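Local coordinates for 450aa long hypothetical fmu protein (Pyrococcus horikoshii, PDB 2YXL) that probably methylates carbon 5 of cytosine in RNA, using S-adenosyl-L-methionine, as an archaeal relative of the bacterial Fmu/RsmB methyltransferases, at residues I15-E20 / H42-A47; P30-K35 / I56-M61; E163-I168 / C390-E395; E396-I401 / P422-G427. One frame throughout, in Å; residues are numbered along the deposited sequence.

Contact 1 (I15-E20 / H42-A47); sequences IRAIIE and HDVEEA
His-42 sets its CG anti to its own carbonyl carbon (chi1 -77°), and Arg-16, with CG likewise anti to the carbonyl carbon, bends at chi3 (-71°), which places NE back on the side of the imidazole. The result is a ring laid over a helix backbone within the all-helical N-terminal region, a region that in bacterial RsmB resembles the NusB fold. One face of the His-42 imidazole lies on the peptide joining Arg-16 and Ala-17: the carbonyl carbon C of Arg-16 sits 4.0 Å above the ring plane, over its centre, while the N of Ala-17 is displaced toward the rim. Arg-16 CB meets NE2 of His-42 at 3.4 Å. Further out the guanidinium and the imidazole are turned 31° apart, with His-42 CD2 at the edge of the guanidinium. Glu-20, one helical turn on from Arg-16, presents OE2 to the ring edge at CE1 of His-42; its other oxygen, OE1, forms a salt bridge with Arg-121. On the His-42 ring, ND1 makes a weak hydrogen bond to the carbonyl of Ala-38 in helix 32-41, and Phe-117 of helix 104-121 meets the imidazole with its plane steeply turned. Past the end of helix 32-41, Val-44 continues the contact with helix 12-24, where its CG2 packs on the CB of Ala-17 at 4.0 Å.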
loop_
_atom_site.group_PDB
_atom_site.type_symbol
_atom_site.label_atom_id
_atom_site.label_comp_id
_atom_site.label_asym_id
_atom_site.label_seq_id
_atom_site.Cartn_x
_atom_site.Cartn_y
_atom_site.Cartn_z
ATOM N N ILE A 15 11.197 22.605 -1.058
ATOM C CA ILE A 15 9.843 23.092 -1.326
ATOM C C ILE A 15 9.324 22.536 -2.649
ATOM O O ILE A 15 8.182 22.094 -2.735
ATOM C CB ILE A 15 9.772 24.647 -1.308
ATOM C CG1 ILE A 15 9.933 25.185 0.123
ATOM C CG2 ILE A 15 8.472 25.160 -1.946
ATOM C CD1 ILE A 15 8.814 24.805 1.100
ATOM N N ARG A 16 10.174 22.545 -3.670
ATOM C CA ARG A 16 9.811 22.005 -4.976
ATOM C C ARG A 16 9.650 20.491 -4.911
ATOM O O ARG A 16 8.892 19.906 -5.689
ATOM C CB ARG A 16 10.849 22.386 -6.033
ATOM C CG ARG A 16 10.953 23.884 -6.308
ATOM C CD ARG A 16 11.905 24.181 -7.458
ATOM N NE ARG A 16 13.294 23.930 -7.084
ATOM C CZ ARG A 16 14.170 24.871 -6.747
ATOM N NH1 ARG A 16 13.823 26.155 -6.744
ATOM N NH2 ARG A 16 15.404 24.523 -6.414
ATOM N N ALA A 17 10.351 19.871 -3.962
ATOM C CA ALA A 17 10.348 18.420 -3.798
ATOM C C ALA A 17 9.010 17.844 -3.321
ATOM O O ALA A 17 8.490 16.920 -3.950
ATOM C CB ALA A 17 11.491 17.980 -2.877
ATOM N N ILE A 18 8.455 18.371 -2.226
ATOM C CA ILE A 18 7.183 17.836 -1.710
ATOM C C ILE A 18 6.022 18.173 -2.624
ATOM O O ILE A 18 5.099 17.378 -2.752
ATOM C CB ILE A 18 6.790 18.306 -0.275
ATOM C CG1 ILE A 18 7.752 19.347 0.280
ATOM C CG2 ILE A 18 6.562 17.102 0.653
ATOM C CD1 ILE A 18 7.317 20.751 -0.014
ATOM N N ILE A 19 6.061 19.353 -3.241
ATOM C CA ILE A 19 5.031 19.741 -4.200
ATOM C C ILE A 19 4.985 18.725 -5.339
ATOM O O ILE A 19 3.914 18.211 -5.662
ATOM C CB ILE A 19 5.224 21.183 -4.745
ATOM C CG1 ILE A 19 5.037 22.206 -3.618
ATOM C CG2 ILE A 19 4.240 21.464 -5.897
ATOM C CD1 ILE A 19 5.453 23.622 -3.975
ATOM N N GLU A 20 6.146 18.419 -5.919
ATOM C CA GLU A 20 6.227 17.427 -6.988
ATOM C C GLU A 20 5.846 16.024 -6.501
ATOM O O GLU A 20 5.201 15.270 -7.229
ATOM C CB GLU A 20 7.605 17.442 -7.668
ATOM C CG GLU A 20 7.770 16.394 -8.779
ATOM C CD GLU A 20 8.367 16.943 -10.074
ATOM O OE1 GLU A 20 8.130 16.324 -11.136
ATOM O OE2 GLU A 20 9.063 17.981 -10.048
ATOM N N HIS A 42 14.851 16.370 -7.559
ATOM C CA HIS A 42 15.200 17.644 -6.929
ATOM C C HIS A 42 16.423 17.581 -6.012
ATOM O O HIS A 42 16.692 18.522 -5.258
ATOM C CB HIS A 42 13.992 18.221 -6.190
ATOM C CG HIS A 42 12.985 18.851 -7.098
ATOM N ND1 HIS A 42 11.830 18.209 -7.488
ATOM C CD2 HIS A 42 12.972 20.058 -7.711
ATOM C CE1 HIS A 42 11.143 18.999 -8.293
ATOM N NE2 HIS A 42 11.813 20.127 -8.445
ATOM N N ASP A 43 17.153 16.468 -6.088
ATOM C CA ASP A 43 18.412 16.268 -5.362
ATOM C C ASP A 43 18.299 16.402 -3.836
ATOM O O ASP A 43 18.971 17.236 -3.221
ATOM C CB ASP A 43 19.516 17.179 -5.923
ATOM C CG ASP A 43 20.112 16.646 -7.212
ATOM O OD1 ASP A 43 19.817 17.218 -8.283
ATOM O OD2 ASP A 43 20.868 15.651 -7.155
ATOM N N VAL A 44 17.446 15.577 -3.236
ATOM C CA VAL A 44 17.345 15.509 -1.781
ATOM C C VAL A 44 18.318 14.437 -1.293
ATOM O O VAL A 44 17.947 13.276 -1.107
ATOM C CB VAL A 44 15.898 15.224 -1.301
ATOM C CG1 VAL A 44 15.798 15.347 0.215
ATOM C CG2 VAL A 44 14.914 16.180 -1.968
ATOM N N GLU A 45 19.572 14.842 -1.115
ATOM C CA GLU A 45 20.642 13.934 -0.713
ATOM C C GLU A 45 20.707 13.811 0.807
ATOM O O GLU A 45 20.931 12.723 1.336
ATOM C CB GLU A 45 21.995 14.419 -1.255
ATOM C CG GLU A 45 22.042 14.674 -2.765
ATOM C CD GLU A 45 23.365 15.283 -3.223
ATOM O OE1 GLU A 45 23.333 16.319 -3.924
ATOM O OE2 GLU A 45 24.435 14.731 -2.881
ATOM N N GLU A 46 20.512 14.937 1.492
ATOM C CA GLU A 46 20.584 15.019 2.952
ATOM C C GLU A 46 19.519 14.156 3.619
ATOM O O GLU A 46 18.345 14.212 3.248
ATOM C CB GLU A 46 20.449 16.480 3.402
ATOM C CG GLU A 46 20.315 16.695 4.910
ATOM C CD GLU A 46 19.947 18.126 5.282
ATOM O OE1 GLU A 46 19.414 18.867 4.424
ATOM O OE2 GLU A 46 20.189 18.511 6.445
ATOM N N ALA A 47 19.945 13.364 4.601
ATOM C CA ALA A 47 19.053 12.479 5.349
ATOM C C ALA A 47 18.085 13.252 6.241
ATOM O O ALA A 47 16.951 12.815 6.449
ATOM C CB ALA A 47 19.861 11.481 6.176
#

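Contact 2 (P30-K35 / I56-M61); sequences PSQYAK and IFYDIM
Phe-57 lies between Lys-35 and Met-61, with the lysine on one face of its ring and the methionine of its own helix on the other. CD of Lys-35 is 4.0 Å from the ring centroid of Phe-57 and 24° off the normal, a CH-pi contact displaced toward the rim. The lysine chain then bends at chi3 (77°), which turns CE aside, and NZ ends in a hydrogen bond to Thr-54. Ser-31 approaches the same ring differently, its CB lying in the ring plane, 3.7 Å from CZ of Phe-57. The hydroxyl of Ser-31 is hydrogen-bonded to Glu-351, and its CB also touches the Met-61 methyl CE. Tyr-58 reaches the other helix by its tip. Its OH donates to OE1 of Gln-32 at 3.2 Å; the two side chains cross at about a right angle, and the donor stands to one side of the carbonyl, tilted 34° from its plane. NE2 of Gln-32 is held by Asn-349, so both ends of this amide have partners. CD1 of Phe-57 rests over the centre of the Tyr-58 ring, 3.9 Å above it, so the two aromatic rings of helix 47-75 pack on each other beside the hydrogen bond. Helices 32-41 and 47-75 thus pack beside helix 12-24, whose Ala-21 and Ile-22 touch Phe-57, while the loop at Asn-349 to Glu-351 from the methyltransferase part of the chain meets both segments.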
loop_
_atom_site.group_PDB
_atom_site.type_symbol
_atom_site.label_atom_id
_atom_site.label_comp_id
_atom_site.label_asym_id
_atom_site.label_seq_id
_atom_site.Cartn_x
_atom_site.Cartn_y
_atom_site.Cartn_z
ATOM N N PRO A 30 1.865 2.732 -5.913
ATOM C CA PRO A 30 1.739 3.426 -4.628
ATOM C C PRO A 30 2.592 4.692 -4.583
ATOM O O PRO A 30 3.614 4.773 -5.272
ATOM C CB PRO A 30 2.240 2.391 -3.620
ATOM C CG PRO A 30 3.157 1.516 -4.397
ATOM C CD PRO A 30 2.598 1.458 -5.782
ATOM N N SER A 31 2.166 5.662 -3.777
ATOM C CA SER A 31 2.754 7.008 -3.759
ATOM C C SER A 31 4.240 7.081 -3.368
ATOM O O SER A 31 4.894 8.100 -3.594
ATOM C CB SER A 31 1.923 7.941 -2.872
ATOM O OG SER A 31 1.876 7.467 -1.535
ATOM N N GLN A 32 4.758 6.003 -2.782
ATOM C CA GLN A 32 6.182 5.892 -2.451
ATOM C C GLN A 32 7.069 6.073 -3.684
ATOM O O GLN A 32 8.104 6.737 -3.615
ATOM C CB GLN A 32 6.483 4.542 -1.789
ATOM C CG GLN A 32 6.100 4.451 -0.313
ATOM C CD GLN A 32 4.661 3.989 -0.062
ATOM O OE1 GLN A 32 4.249 3.830 1.091
ATOM N NE2 GLN A 32 3.896 3.770 -1.132
ATOM N N TYR A 33 6.652 5.476 -4.803
ATOM C CA TYR A 33 7.349 5.611 -6.086
ATOM C C TYR A 33 7.401 7.070 -6.541
ATOM O O TYR A 33 8.387 7.510 -7.137
ATOM C CB TYR A 33 6.667 4.762 -7.166
ATOM C CG TYR A 33 6.955 3.277 -7.095
ATOM C CD1 TYR A 33 7.904 2.692 -7.933
ATOM C CD2 TYR A 33 6.265 2.452 -6.204
ATOM C CE1 TYR A 33 8.171 1.323 -7.879
ATOM C CE2 TYR A 33 6.522 1.082 -6.140
ATOM C CZ TYR A 33 7.476 0.525 -6.978
ATOM O OH TYR A 33 7.733 -0.828 -6.920
ATOM N N ALA A 34 6.334 7.809 -6.255
ATOM C CA ALA A 34 6.254 9.228 -6.582
ATOM C C ALA A 34 7.188 10.054 -5.701
ATOM O O ALA A 34 7.864 10.966 -6.186
ATOM C CB ALA A 34 4.822 9.720 -6.452
ATOM N N LYS A 35 7.221 9.723 -4.412
ATOM C CA LYS A 35 8.102 10.389 -3.462
ATOM C C LYS A 35 9.559 10.169 -3.850
ATOM O O LYS A 35 10.339 11.117 -3.886
ATOM C CB LYS A 35 7.841 9.900 -2.037
ATOM C CG LYS A 35 8.578 10.695 -0.960
ATOM C CD LYS A 35 8.295 10.162 0.441
ATOM C CE LYS A 35 9.064 8.878 0.740
ATOM N NZ LYS A 35 10.531 9.111 0.880
ATOM N N ILE A 56 6.382 15.155 6.225
ATOM C CA ILE A 56 5.372 16.070 5.679
ATOM C C ILE A 56 4.524 15.374 4.606
ATOM O O ILE A 56 3.296 15.507 4.592
ATOM C CB ILE A 56 6.014 17.378 5.133
ATOM C CG1 ILE A 56 6.624 18.193 6.285
ATOM C CG2 ILE A 56 4.987 18.221 4.359
ATOM C CD1 ILE A 56 7.438 19.401 5.846
ATOM N N PHE A 57 5.191 14.621 3.732
ATOM C CA PHE A 57 4.538 13.838 2.685
ATOM C C PHE A 57 3.406 12.976 3.246
ATOM O O PHE A 57 2.264 13.072 2.789
ATOM C CB PHE A 57 5.573 12.974 1.950
ATOM C CG PHE A 57 4.999 12.134 0.843
ATOM C CD1 PHE A 57 4.648 10.804 1.070
ATOM C CD2 PHE A 57 4.822 12.666 -0.434
ATOM C CE1 PHE A 57 4.119 10.016 0.045
ATOM C CE2 PHE A 57 4.295 11.889 -1.466
ATOM C CZ PHE A 57 3.945 10.559 -1.224
ATOM N N TYR A 58 3.721 12.153 4.243
ATOM C CA TYR A 58 2.723 11.278 4.859
ATOM C C TYR A 58 1.691 12.018 5.707
ATOM O O TYR A 58 0.565 11.548 5.857
ATOM C CB TYR A 58 3.389 10.162 5.675
ATOM C CG TYR A 58 4.049 9.102 4.821
ATOM C CD1 TYR A 58 5.421 8.870 4.904
ATOM C CD2 TYR A 58 3.301 8.339 3.917
ATOM C CE1 TYR A 58 6.034 7.900 4.120
ATOM C CE2 TYR A 58 3.904 7.367 3.123
ATOM C CZ TYR A 58 5.270 7.153 3.232
ATOM O OH TYR A 58 5.878 6.193 2.456
ATOM N N ASP A 59 2.071 13.165 6.261
ATOM C CA ASP A 59 1.130 14.002 6.995
ATOM C C ASP A 59 0.049 14.545 6.054
ATOM O O ASP A 59 -1.129 14.590 6.418
ATOM C CB ASP A 59 1.867 15.151 7.692
ATOM C CG ASP A 59 1.046 15.791 8.795
ATOM O OD1 ASP A 59 0.600 15.073 9.711
ATOM O OD2 ASP A 59 0.861 17.022 8.760
ATOM N N ILE A 60 0.454 14.944 4.847
ATOM C CA ILE A 60 -0.481 15.427 3.830
ATOM C C ILE A 60 -1.389 14.286 3.345
ATOM O O ILE A 60 -2.612 14.447 3.276
ATOM C CB ILE A 60 0.248 16.098 2.627
ATOM C CG1 ILE A 60 0.990 17.364 3.080
ATOM C CG2 ILE A 60 -0.742 16.432 1.508
ATOM C CD1 ILE A 60 2.032 17.878 2.104
ATOM N N MET A 61 -0.791 13.142 3.022
ATOM C CA MET A 61 -1.551 11.974 2.576
ATOM C C MET A 61 -2.593 11.567 3.616
ATOM O O MET A 61 -3.756 11.341 3.284
ATOM C CB MET A 61 -0.620 10.793 2.254
ATOM C CG MET A 61 0.276 11.006 1.035
ATOM S SD MET A 61 -0.659 11.526 -0.415
ATOM C CE MET A 61 0.621 11.624 -1.662
#

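Contact 3 (E163-I168 / C390-E395); sequences ERVKGI and CSIFKE
Arg-164 spans two kinds of contact in one side chain: its aliphatic stem lies against Phe-393, and its guanidinium goes on to a carboxylate. CG of Arg-164, anti to the backbone N (chi1 -161°), is 3.6 Å from CE2 of Phe-393, and the arginine crosses the phenylalanine at about a right angle. The charged end is too distant from the ring for more than a weak cation-pi attraction. Instead, NH2 gives a weak but nearly straight hydrogen bond to OE2 of Glu-395 (3.3 Å, 168°) as part of a salt bridge. The oxygen arrives at the edge of the guanidinium, although the carboxylate plane is turned 82° from it, so a single oxygen makes the bond. NH1 has a salt bridge to Glu-358, and the two acids together probably steady the arginine's positive charge.

Ile-168 adds an apolar wedge, its CD1 set 4.1 Å from CD2 at the edge of the Phe-393 ring and 3.5 Å from the carbonyl O of Ile-392. Alongside, CD1 of Ile-392 meets CG2 of Val-165 at 3.9 Å. An ST turn shapes the loop, with OG of Ser-391 accepting from the N of Phe-393 just beyond Cys-390, the predicted nucleophile, which does not itself take part in this contact. Helix 159-169, in the ferredoxin-like family region, is thereby joined to the loop that follows strand 383-389 of the Rossmann-like methyltransferase sheet; helix 173-181 backs Val-165, and Ile-361 of helix 361-376 touches Arg-164, Phe-393 and Glu-395.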
loop_
_atom_site.group_PDB
_atom_site.type_symbol
_atom_site.label_atom_id
_atom_site.label_comp_id
_atom_site.label_asym_id
_atom_site.label_seq_id
_atom_site.Cartn_x
_atom_site.Cartn_y
_atom_site.Cartn_z
ATOM N N GLU A 163 -17.470 5.041 10.750
ATOM C CA GLU A 163 -18.691 4.296 11.026
ATOM C C GLU A 163 -18.535 2.825 10.635
ATOM O O GLU A 163 -18.869 1.928 11.412
ATOM C CB GLU A 163 -19.875 4.931 10.285
ATOM C CG GLU A 163 -21.235 4.707 10.948
ATOM C CD GLU A 163 -21.362 5.405 12.299
ATOM O OE1 GLU A 163 -21.910 4.783 13.237
ATOM O OE2 GLU A 163 -20.911 6.566 12.426
ATOM N N ARG A 164 -18.005 2.593 9.435
ATOM C CA ARG A 164 -17.811 1.245 8.902
ATOM C C ARG A 164 -16.812 0.423 9.725
ATOM O O ARG A 164 -17.006 -0.777 9.909
ATOM C CB ARG A 164 -17.378 1.316 7.431
ATOM C CG ARG A 164 -17.571 0.034 6.629
ATOM C CD ARG A 164 -19.039 -0.254 6.344
ATOM N NE ARG A 164 -19.199 -1.349 5.390
ATOM C CZ ARG A 164 -19.420 -1.188 4.087
ATOM N NH1 ARG A 164 -19.522 0.030 3.563
ATOM N NH2 ARG A 164 -19.549 -2.250 3.304
ATOM N N VAL A 165 -15.755 1.070 10.218
ATOM C CA VAL A 165 -14.783 0.417 11.102
ATOM C C VAL A 165 -15.421 0.075 12.456
ATOM O O VAL A 165 -15.211 -1.021 12.985
ATOM C CB VAL A 165 -13.487 1.263 11.285
ATOM C CG1 VAL A 165 -12.564 0.645 12.332
ATOM C CG2 VAL A 165 -12.743 1.405 9.962
ATOM N N LYS A 166 -16.215 1.002 12.998
ATOM C CA LYS A 166 -16.952 0.765 14.250
ATOM C C LYS A 166 -17.849 -0.471 14.194
ATOM O O LYS A 166 -17.968 -1.196 15.182
ATOM C CB LYS A 166 -17.772 1.994 14.660
ATOM C CG LYS A 166 -17.073 2.903 15.660
ATOM C CD LYS A 166 -17.909 4.138 15.973
ATOM C CE LYS A 166 -17.132 5.124 16.842
ATOM N NZ LYS A 166 -17.881 6.390 17.085
ATOM N N GLY A 167 -18.464 -0.708 13.037
ATOM C CA GLY A 167 -19.294 -1.896 12.821
ATOM C C GLY A 167 -18.507 -3.197 12.783
ATOM O O GLY A 167 -19.085 -4.281 12.880
ATOM N N ILE A 168 -17.186 -3.086 12.642
ATOM C CA ILE A 168 -16.302 -4.248 12.558
ATOM C C ILE A 168 -15.509 -4.462 13.853
ATOM O O ILE A 168 -15.377 -5.593 14.318
ATOM C CB ILE A 168 -15.335 -4.143 11.339
ATOM C CG1 ILE A 168 -16.130 -4.002 10.036
ATOM C CG2 ILE A 168 -14.402 -5.357 11.270
ATOM C CD1 ILE A 168 -15.303 -3.596 8.832
ATOM N N CYS A 390 -6.032 -7.533 1.171
ATOM C CA CYS A 390 -5.529 -6.610 2.179
ATOM C C CYS A 390 -6.617 -5.585 2.494
ATOM O O CYS A 390 -6.374 -4.382 2.546
ATOM C CB CYS A 390 -4.222 -5.956 1.736
ATOM S SG CYS A 390 -4.276 -5.281 0.082
ATOM N N SER A 391 -7.828 -6.098 2.693
ATOM C CA SER A 391 -8.989 -5.292 3.042
ATOM C C SER A 391 -9.520 -5.732 4.401
ATOM O O SER A 391 -9.377 -6.892 4.783
ATOM C CB SER A 391 -10.078 -5.442 1.977
ATOM O OG SER A 391 -11.301 -4.872 2.413
ATOM N N ILE A 392 -10.135 -4.801 5.123
ATOM C CA ILE A 392 -10.697 -5.103 6.439
ATOM C C ILE A 392 -12.211 -5.307 6.400
ATOM O O ILE A 392 -12.816 -5.669 7.411
ATOM C CB ILE A 392 -10.345 -4.018 7.483
ATOM C CG1 ILE A 392 -10.797 -2.636 7.002
ATOM C CG2 ILE A 392 -8.842 -4.054 7.800
ATOM C CD1 ILE A 392 -11.073 -1.644 8.118
ATOM N N PHE A 393 -12.811 -5.082 5.234
ATOM C CA PHE A 393 -14.260 -5.158 5.084
ATOM C C PHE A 393 -14.760 -6.591 4.969
ATOM O O PHE A 393 -14.194 -7.401 4.229
ATOM C CB PHE A 393 -14.724 -4.346 3.870
ATOM C CG PHE A 393 -14.369 -2.884 3.935
ATOM C CD1 PHE A 393 -13.718 -2.270 2.869
ATOM C CD2 PHE A 393 -14.687 -2.121 5.056
ATOM C CE1 PHE A 393 -13.391 -0.913 2.911
ATOM C CE2 PHE A 393 -14.360 -0.765 5.111
ATOM C CZ PHE A 393 -13.713 -0.161 4.034
ATOM N N LYS A 394 -15.828 -6.893 5.702
ATOM C CA LYS A 394 -16.455 -8.214 5.662
ATOM C C LYS A 394 -16.980 -8.552 4.268
ATOM O O LYS A 394 -16.930 -9.710 3.855
ATOM C CB LYS A 394 -17.587 -8.313 6.690
ATOM C CG LYS A 394 -17.113 -8.392 8.135
ATOM C CD LYS A 394 -18.262 -8.186 9.106
ATOM C CE LYS A 394 -17.759 -8.071 10.536
ATOM N NZ LYS A 394 -18.848 -7.691 11.483
ATOM N N GLU A 395 -17.464 -7.534 3.553
ATOM C CA GLU A 395 -18.004 -7.689 2.194
ATOM C C GLU A 395 -17.033 -8.329 1.204
ATOM O O GLU A 395 -17.450 -9.062 0.307
ATOM C CB GLU A 395 -18.476 -6.341 1.643
ATOM C CG GLU A 395 -19.951 -6.029 1.892
ATOM C CD GLU A 395 -20.287 -5.779 3.357
ATOM O OE1 GLU A 395 -21.472 -5.933 3.719
ATOM O OE2 GLU A 395 -19.378 -5.427 4.144
#

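Contact 4 (E396-I401 / P422-G427); sequences ENEKNI and PGFLEG
The close part of this contact is the carboxylate of Glu-398 against the backbone of Gly-423 and Phe-424. N of Phe-424 donates to OE1 of Glu-398 at 2.8 Å in an almost straight bond (178°), meeting the oxygen on its anti side and 30° out of the carboxylate plane. The bend at chi2 (88°) sets CD on the side of the loop. Arg-430 forms a salt bridge to the same OE1, so one oxygen is gripped by a backbone N-H and a guanidinium. Gly-423, with no side chain, lets its CA come to 3.6 Å from OE1 of Glu-398, and CG of Glu-398 lies against the N of Leu-425. About one helical turn on from Glu-398, CG2 of Ile-401 packs on CD2 of Leu-425 at 3.7 Å, while Phe-442 of strand 441-447 touches both Glu-398 and Ile-401.

The outer side is looser. Phe-424 is largely exposed; it turns a ring edge to Glu-398, its CD1 being 3.4 Å from OE1, and has a cation-pi partner in Lys-394. The arrangement binds the first turn of helix 398-407, which follows strand 383-389 of the Rossmann-like sheet, to the loop of the antiparallel hairpin 421-431, an addition between strands 412-413 and 441-447.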
loop_
_atom_site.group_PDB
_atom_site.type_symbol
_atom_site.label_atom_id
_atom_site.label_comp_id
_atom_site.label_asym_id
_atom_site.label_seq_id
_atom_site.Cartn_x
_atom_site.Cartn_y
_atom_site.Cartn_z
ATOM N N GLU A 396 -15.745 -8.044 1.372
ATOM C CA GLU A 396 -14.710 -8.573 0.494
ATOM C C GLU A 396 -14.131 -9.878 1.021
ATOM O O GLU A 396 -13.435 -10.596 0.299
ATOM C CB GLU A 396 -13.590 -7.550 0.340
ATOM C CG GLU A 396 -13.932 -6.384 -0.558
ATOM C CD GLU A 396 -12.930 -5.261 -0.427
ATOM O OE1 GLU A 396 -11.968 -5.231 -1.220
ATOM O OE2 GLU A 396 -13.095 -4.417 0.481
ATOM N N ASN A 397 -14.433 -10.180 2.280
ATOM C CA ASN A 397 -13.789 -11.272 2.994
ATOM C C ASN A 397 -14.735 -12.400 3.407
ATOM O O ASN A 397 -14.990 -13.313 2.616
ATOM C CB ASN A 397 -13.025 -10.720 4.202
ATOM C CG ASN A 397 -11.924 -9.747 3.808
ATOM O OD1 ASN A 397 -11.646 -8.789 4.525
ATOM N ND2 ASN A 397 -11.290 -9.993 2.667
ATOM N N GLU A 398 -15.249 -12.333 4.637
ATOM C CA GLU A 398 -16.102 -13.388 5.201
ATOM C C GLU A 398 -17.378 -13.618 4.391
ATOM O O GLU A 398 -17.838 -14.754 4.256
ATOM C CB GLU A 398 -16.450 -13.090 6.665
ATOM C CG GLU A 398 -15.304 -13.331 7.655
ATOM C CD GLU A 398 -14.392 -12.121 7.845
ATOM O OE1 GLU A 398 -13.543 -12.160 8.761
ATOM O OE2 GLU A 398 -14.516 -11.133 7.092
ATOM N N LYS A 399 -17.933 -12.534 3.854
ATOM C CA LYS A 399 -19.120 -12.583 3.001
ATOM C C LYS A 399 -18.842 -13.350 1.707
ATOM O O LYS A 399 -19.653 -14.175 1.287
ATOM C CB LYS A 399 -19.599 -11.162 2.694
ATOM C CG LYS A 399 -20.816 -11.057 1.790
ATOM C CD LYS A 399 -21.016 -9.611 1.371
ATOM C CE LYS A 399 -22.376 -9.375 0.749
ATOM N NZ LYS A 399 -22.672 -7.918 0.662
ATOM N N ASN A 400 -17.691 -13.080 1.091
ATOM C CA ASN A 400 -17.286 -13.753 -0.145
ATOM C C ASN A 400 -16.957 -15.238 0.024
ATOM O O ASN A 400 -17.051 -16.011 -0.934
ATOM C CB ASN A 400 -16.104 -13.028 -0.795
ATOM C CG ASN A 400 -16.533 -11.842 -1.641
ATOM O OD1 ASN A 400 -17.724 -11.607 -1.860
ATOM N ND2 ASN A 400 -15.555 -11.095 -2.137
ATOM N N ILE A 401 -16.573 -15.632 1.236
ATOM C CA ILE A 401 -16.262 -17.033 1.534
ATOM C C ILE A 401 -17.529 -17.826 1.865
ATOM O O ILE A 401 -17.680 -18.963 1.416
ATOM C CB ILE A 401 -15.177 -17.170 2.647
ATOM C CG1 ILE A 401 -13.869 -16.493 2.212
ATOM C CG2 ILE A 401 -14.921 -18.637 3.014
ATOM C CD1 ILE A 401 -13.336 -16.924 0.837
ATOM N N PRO A 422 -8.402 -15.044 14.726
ATOM C CA PRO A 422 -9.551 -15.575 13.995
ATOM C C PRO A 422 -10.321 -14.474 13.277
ATOM O O PRO A 422 -10.446 -13.364 13.801
ATOM C CB PRO A 422 -10.429 -16.180 15.099
ATOM C CG PRO A 422 -9.544 -16.306 16.291
ATOM C CD PRO A 422 -8.580 -15.179 16.184
ATOM N N GLY A 423 -10.819 -14.787 12.083
ATOM C CA GLY A 423 -11.738 -13.903 11.367
ATOM C C GLY A 423 -13.152 -14.056 11.904
ATOM O O GLY A 423 -13.369 -14.704 12.930
ATOM N N PHE A 424 -14.121 -13.471 11.208
ATOM C CA PHE A 424 -15.513 -13.512 11.666
ATOM C C PHE A 424 -16.240 -14.791 11.241
ATOM O O PHE A 424 -17.336 -15.084 11.724
ATOM C CB PHE A 424 -16.261 -12.241 11.254
ATOM C CG PHE A 424 -15.710 -10.993 11.890
ATOM C CD1 PHE A 424 -14.758 -10.220 11.231
ATOM C CD2 PHE A 424 -16.123 -10.608 13.165
ATOM C CE1 PHE A 424 -14.234 -9.068 11.823
ATOM C CE2 PHE A 424 -15.607 -9.459 13.767
ATOM C CZ PHE A 424 -14.660 -8.687 13.093
ATOM N N LEU A 425 -15.609 -15.543 10.344
ATOM C CA LEU A 425 -16.005 -16.909 10.034
ATOM C C LEU A 425 -14.917 -17.835 10.571
ATOM O O LEU A 425 -13.737 -17.646 10.262
ATOM C CB LEU A 425 -16.167 -17.086 8.522
ATOM C CG LEU A 425 -16.559 -18.463 7.981
ATOM C CD1 LEU A 425 -18.006 -18.809 8.320
ATOM C CD2 LEU A 425 -16.335 -18.506 6.480
ATOM N N GLU A 426 -15.301 -18.820 11.380
ATOM C CA GLU A 426 -14.326 -19.706 12.016
ATOM C C GLU A 426 -13.553 -20.550 11.004
ATOM O O GLU A 426 -14.144 -21.214 10.150
ATOM C CB GLU A 426 -14.981 -20.596 13.079
ATOM C CG GLU A 426 -15.176 -19.903 14.427
ATOM C CD GLU A 426 -15.129 -20.861 15.612
ATOM O OE1 GLU A 426 -15.219 -20.379 16.762
ATOM O OE2 GLU A 426 -14.999 -22.089 15.405
ATOM N N GLY A 427 -12.228 -20.515 11.119
ATOM C CA GLY A 427 -11.339 -21.189 10.175
ATOM C C GLY A 427 -10.577 -20.191 9.319
ATOM O O GLY A 427 -9.567 -20.536 8.699
#

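The four contacts fall into two pairs along the chain. Contacts 1 and 2 alternate their segments and lie about 12 Å apart between centres, tying helices 12-24, 32-41 and 47-75 into one N-terminal bundle; Ile-18 of contact 1 touches Ile-56 of contact 2. Contacts 3 and 4 follow in series, also about 12 Å apart between centres, joined by a probable hydrogen bond between OG of Ser-391 and OE2 of Glu-396. Each has a segment following strand 383-389, directly after which comes the predicted nucleophile, Cys-390; the other half of contact 3 is helix 159-169. Contact 1 is about 44 Å from contact 4 between centres, across the middle of the chain, whereas contact 2 is about 11 Å from contact 3 between nearest atoms.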